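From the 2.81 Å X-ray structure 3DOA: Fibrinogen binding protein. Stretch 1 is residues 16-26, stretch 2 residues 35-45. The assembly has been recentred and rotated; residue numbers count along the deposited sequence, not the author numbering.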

# COMPACT_ATOMS: atom_id res chain seq x y z
N GLN A 16 8.88 -0.43 9.36
CA GLN A 16 9.33 -1.50 10.25
C GLN A 16 9.89 -1.02 11.62
O GLN A 16 9.84 -1.73 12.65
CB GLN A 16 10.36 -2.33 9.52
CG GLN A 16 9.81 -2.90 8.23
CD GLN A 16 8.81 -3.97 8.50
OE1 GLN A 16 9.12 -4.85 9.26
NE2 GLN A 16 7.64 -3.92 7.89
N PHE A 17 10.41 0.20 11.66
CA PHE A 17 10.95 0.72 12.89
C PHE A 17 9.81 0.91 13.87
O PHE A 17 10.04 1.00 15.06
CB PHE A 17 11.70 2.05 12.63
CG PHE A 17 10.79 3.25 12.53
CD1 PHE A 17 10.58 4.07 13.62
CD2 PHE A 17 10.12 3.54 11.36
CE1 PHE A 17 9.72 5.19 13.53
CE2 PHE A 17 9.27 4.64 11.26
CZ PHE A 17 9.07 5.46 12.34
N LEU A 18 8.58 0.95 13.43
CA LEU A 18 7.47 0.96 14.37
C LEU A 18 7.16 -0.42 15.03
O LEU A 18 6.45 -0.48 16.04
CB LEU A 18 6.19 1.51 13.69
CG LEU A 18 6.15 2.93 13.09
CD1 LEU A 18 4.91 3.15 12.23
CD2 LEU A 18 6.21 3.95 14.19
N THR A 19 7.62 -1.54 14.50
CA THR A 19 7.39 -2.84 15.21
C THR A 19 7.87 -2.80 16.69
O THR A 19 8.95 -2.32 16.92
CB THR A 19 8.11 -3.96 14.51
OG1 THR A 19 8.09 -3.67 13.14
CG2 THR A 19 7.41 -5.22 14.67
N THR A 20 7.09 -3.30 17.66
CA THR A 20 7.38 -3.12 19.10
C THR A 20 6.73 -1.92 19.73
O THR A 20 6.62 -1.87 20.94
CB THR A 20 8.85 -2.94 19.34
OG1 THR A 20 9.42 -4.16 18.94
CG2 THR A 20 9.23 -2.62 20.81
N GLY A 21 6.33 -0.95 18.92
CA GLY A 21 5.77 0.27 19.44
C GLY A 21 4.41 -0.07 19.98
O GLY A 21 3.80 -1.11 19.63
N ARG A 22 3.93 0.84 20.82
CA ARG A 22 2.66 0.79 21.47
C ARG A 22 1.67 1.75 20.81
O ARG A 22 1.99 2.90 20.53
CB ARG A 22 2.85 1.23 22.92
CG ARG A 22 1.61 1.03 23.81
CD ARG A 22 1.86 1.28 25.27
NE ARG A 22 3.07 0.62 25.83
CZ ARG A 22 3.21 -0.66 26.26
NH1 ARG A 22 2.23 -1.56 26.15
NH2 ARG A 22 4.38 -1.07 26.78
N VAL A 23 0.45 1.28 20.61
CA VAL A 23 -0.61 2.11 20.09
C VAL A 23 -1.13 3.01 21.23
O VAL A 23 -1.68 2.57 22.25
CB VAL A 23 -1.74 1.26 19.59
CG1 VAL A 23 -2.77 2.11 18.95
CG2 VAL A 23 -1.22 0.19 18.67
N HIS A 24 -0.97 4.29 21.01
CA HIS A 24 -1.06 5.25 22.06
C HIS A 24 -2.29 6.10 21.96
O HIS A 24 -2.64 6.76 22.93
CB HIS A 24 0.15 6.14 21.97
CG HIS A 24 0.26 7.13 23.07
ND1 HIS A 24 -0.07 8.46 22.91
CD2 HIS A 24 0.68 6.99 24.35
CE1 HIS A 24 0.15 9.10 24.04
NE2 HIS A 24 0.60 8.24 24.93
N LYS A 25 -2.93 6.11 20.80
CA LYS A 25 -3.99 7.08 20.48
C LYS A 25 -4.55 6.73 19.11
O LYS A 25 -3.82 6.28 18.20
CB LYS A 25 -3.39 8.48 20.43
CG LYS A 25 -4.33 9.66 20.77
CD LYS A 25 -3.64 10.72 21.80
CE LYS A 25 -2.26 11.40 21.28
NZ LYS A 25 -1.29 11.94 22.35
N ILE A 26 -5.85 6.93 18.95
CA ILE A 26 -6.45 6.69 17.64
C ILE A 26 -7.52 7.71 17.41
O ILE A 26 -8.48 7.76 18.14
CB ILE A 26 -7.04 5.27 17.52
CG1 ILE A 26 -5.98 4.25 17.95
CG2 ILE A 26 -7.57 5.01 16.07
CD1 ILE A 26 -6.36 2.78 17.74
N LEU A 35 -6.15 8.05 11.96
CA LEU A 35 -4.90 8.59 12.43
C LEU A 35 -4.55 7.75 13.63
O LEU A 35 -5.32 7.69 14.59
CB LEU A 35 -5.17 10.03 12.85
CG LEU A 35 -4.07 11.04 12.59
CD1 LEU A 35 -3.20 10.63 11.36
CD2 LEU A 35 -4.73 12.43 12.45
N MET A 36 -3.43 7.06 13.61
CA MET A 36 -3.15 6.10 14.68
C MET A 36 -1.80 6.48 15.24
O MET A 36 -0.81 6.30 14.53
CB MET A 36 -3.22 4.68 14.11
CG MET A 36 -2.41 3.65 14.85
SD MET A 36 -2.63 1.85 14.35
CE MET A 36 -4.43 1.60 14.19
N VAL A 37 -1.71 7.06 16.45
CA VAL A 37 -0.35 7.38 16.95
C VAL A 37 0.36 6.23 17.70
O VAL A 37 -0.18 5.64 18.60
CB VAL A 37 -0.14 8.78 17.58
CG1 VAL A 37 -1.43 9.50 17.73
CG2 VAL A 37 0.67 8.71 18.84
N VAL A 38 1.56 5.89 17.22
CA VAL A 38 2.36 4.84 17.75
C VAL A 38 3.52 5.44 18.51
O VAL A 38 4.26 6.25 17.99
CB VAL A 38 2.90 4.00 16.63
CG1 VAL A 38 3.73 2.84 17.20
CG2 VAL A 38 1.73 3.52 15.81
N ARG A 39 3.68 5.01 19.75
CA ARG A 39 4.69 5.52 20.65
C ARG A 39 5.75 4.44 20.78
O ARG A 39 5.47 3.33 21.19
CB ARG A 39 4.04 5.87 21.97
CG ARG A 39 4.86 6.71 22.85
CD ARG A 39 4.14 7.11 24.17
NE ARG A 39 5.10 7.79 25.04
CZ ARG A 39 5.13 9.10 25.29
NH1 ARG A 39 6.08 9.60 26.10
NH2 ARG A 39 4.18 9.90 24.78
N GLN A 40 6.95 4.75 20.35
CA GLN A 40 8.06 3.84 20.30
C GLN A 40 9.08 4.60 21.12
O GLN A 40 9.20 5.78 20.96
CB GLN A 40 8.49 3.65 18.84
CG GLN A 40 9.73 2.86 18.67
CD GLN A 40 9.50 1.38 18.93
OE1 GLN A 40 9.10 0.65 18.01
NE2 GLN A 40 9.74 0.92 20.19
N ASN A 41 9.74 3.96 22.07
CA ASN A 41 10.63 4.66 22.99
C ASN A 41 10.21 6.11 23.36
O ASN A 41 10.98 7.03 23.31
CB ASN A 41 12.04 4.64 22.43
CG ASN A 41 13.04 5.37 23.32
OD1 ASN A 41 12.82 5.54 24.53
ND2 ASN A 41 14.15 5.80 22.74
N ARG A 42 8.98 6.32 23.76
CA ARG A 42 8.54 7.62 24.28
C ARG A 42 8.42 8.79 23.32
O ARG A 42 8.26 9.93 23.75
CB ARG A 42 9.41 7.99 25.47
CG ARG A 42 9.04 7.17 26.68
CD ARG A 42 9.14 8.04 27.94
NE ARG A 42 9.08 7.28 29.19
CZ ARG A 42 9.97 6.38 29.58
NH1 ARG A 42 11.02 6.07 28.82
NH2 ARG A 42 9.81 5.75 30.73
N GLN A 43 8.47 8.51 22.02
CA GLN A 43 8.20 9.50 21.01
C GLN A 43 7.03 9.03 20.25
O GLN A 43 6.91 7.86 19.99
CB GLN A 43 9.32 9.55 20.01
CG GLN A 43 10.66 9.77 20.63
CD GLN A 43 10.72 11.02 21.44
OE1 GLN A 43 11.35 11.02 22.46
NE2 GLN A 43 10.07 12.08 20.99
N ASN A 44 6.18 9.96 19.86
CA ASN A 44 5.01 9.60 19.10
C ASN A 44 5.26 9.70 17.61
O ASN A 44 6.08 10.51 17.16
CB ASN A 44 3.86 10.50 19.51
CG ASN A 44 3.55 10.41 20.98
OD1 ASN A 44 3.59 9.34 21.56
ND2 ASN A 44 3.23 11.53 21.59
N HIS A 45 4.54 8.87 16.87
CA HIS A 45 4.55 8.84 15.40
C HIS A 45 3.10 8.75 14.86
O HIS A 45 2.36 7.90 15.27
CB HIS A 45 5.40 7.66 14.93
CG HIS A 45 6.82 7.71 15.41
ND1 HIS A 45 7.83 8.30 14.68
CD2 HIS A 45 7.40 7.24 16.53
CE1 HIS A 45 8.97 8.19 15.33
NE2 HIS A 45 8.74 7.55 16.46

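Strands 22-26 and 35-40 run antiparallel, and backbone hydrogen bonds tie them together. Arg22 and Arg39 form a reciprocal pair, with Arg22 N donating to Arg39 O (3.0 Å) and Arg39 N to Arg22 O (2.8 Å), both nearly linear. Farther along, His24 N donates to Val37 O (2.9 Å), whereas Val37 N turns to Lys25 O (2.9 Å) through a more bent bond. Val37 thus bonds to two successive residues, and the register slips by one: Val23 lies across from Val38, but Ile26 lies across from Met36. CA-H...O contacts supplement this ladder, among them Val38 CA to Arg22 O and Ile26 CA to Leu35 O, each 3.4 Å.

Apolar side chains cover the sheet face that carries Val23, Ile26, Met36 and Val38, all buried. Met36 serves two partners: its CG lies 4.4 Å from Val23 CG1, and its flexible thioether end brings CE within 4.2 Å of Ile26 CD1. Leu18, from the 3-10 segment, extends this cluster, its CD2 being 4.1 Å from Val38 CG1 and 3.9 Å from His45 CB. Gly21 closes the type II turn beginning at Leu18 and suits a tight site, since a CB there would fall 2.7 Å from Val38 CG1.

Aromatic contact joins Phe17 to His45. The Phe17 edge meets the His45 face, with planes at 77° and Phe17 CE1 3.6 Å from His45 CE1.

On the face that carries Arg22, Lys25, Val37 and Arg39, Lys25 CB packs 3.5 Å from CG1 of buried Val37, while the outer part of the exposed lysine runs on past it. The extended Arg39 places CD 3.5 Å from CD2 of His24, whose CA-to-CB bond points toward the second stretch. Asn44 OD1 sits over one face of the His24 ring and accepts a weak hydrogen bond from Arg39 NH2 (3.3 Å). Altogether, the contact buries 823 Å², summed over both stretches.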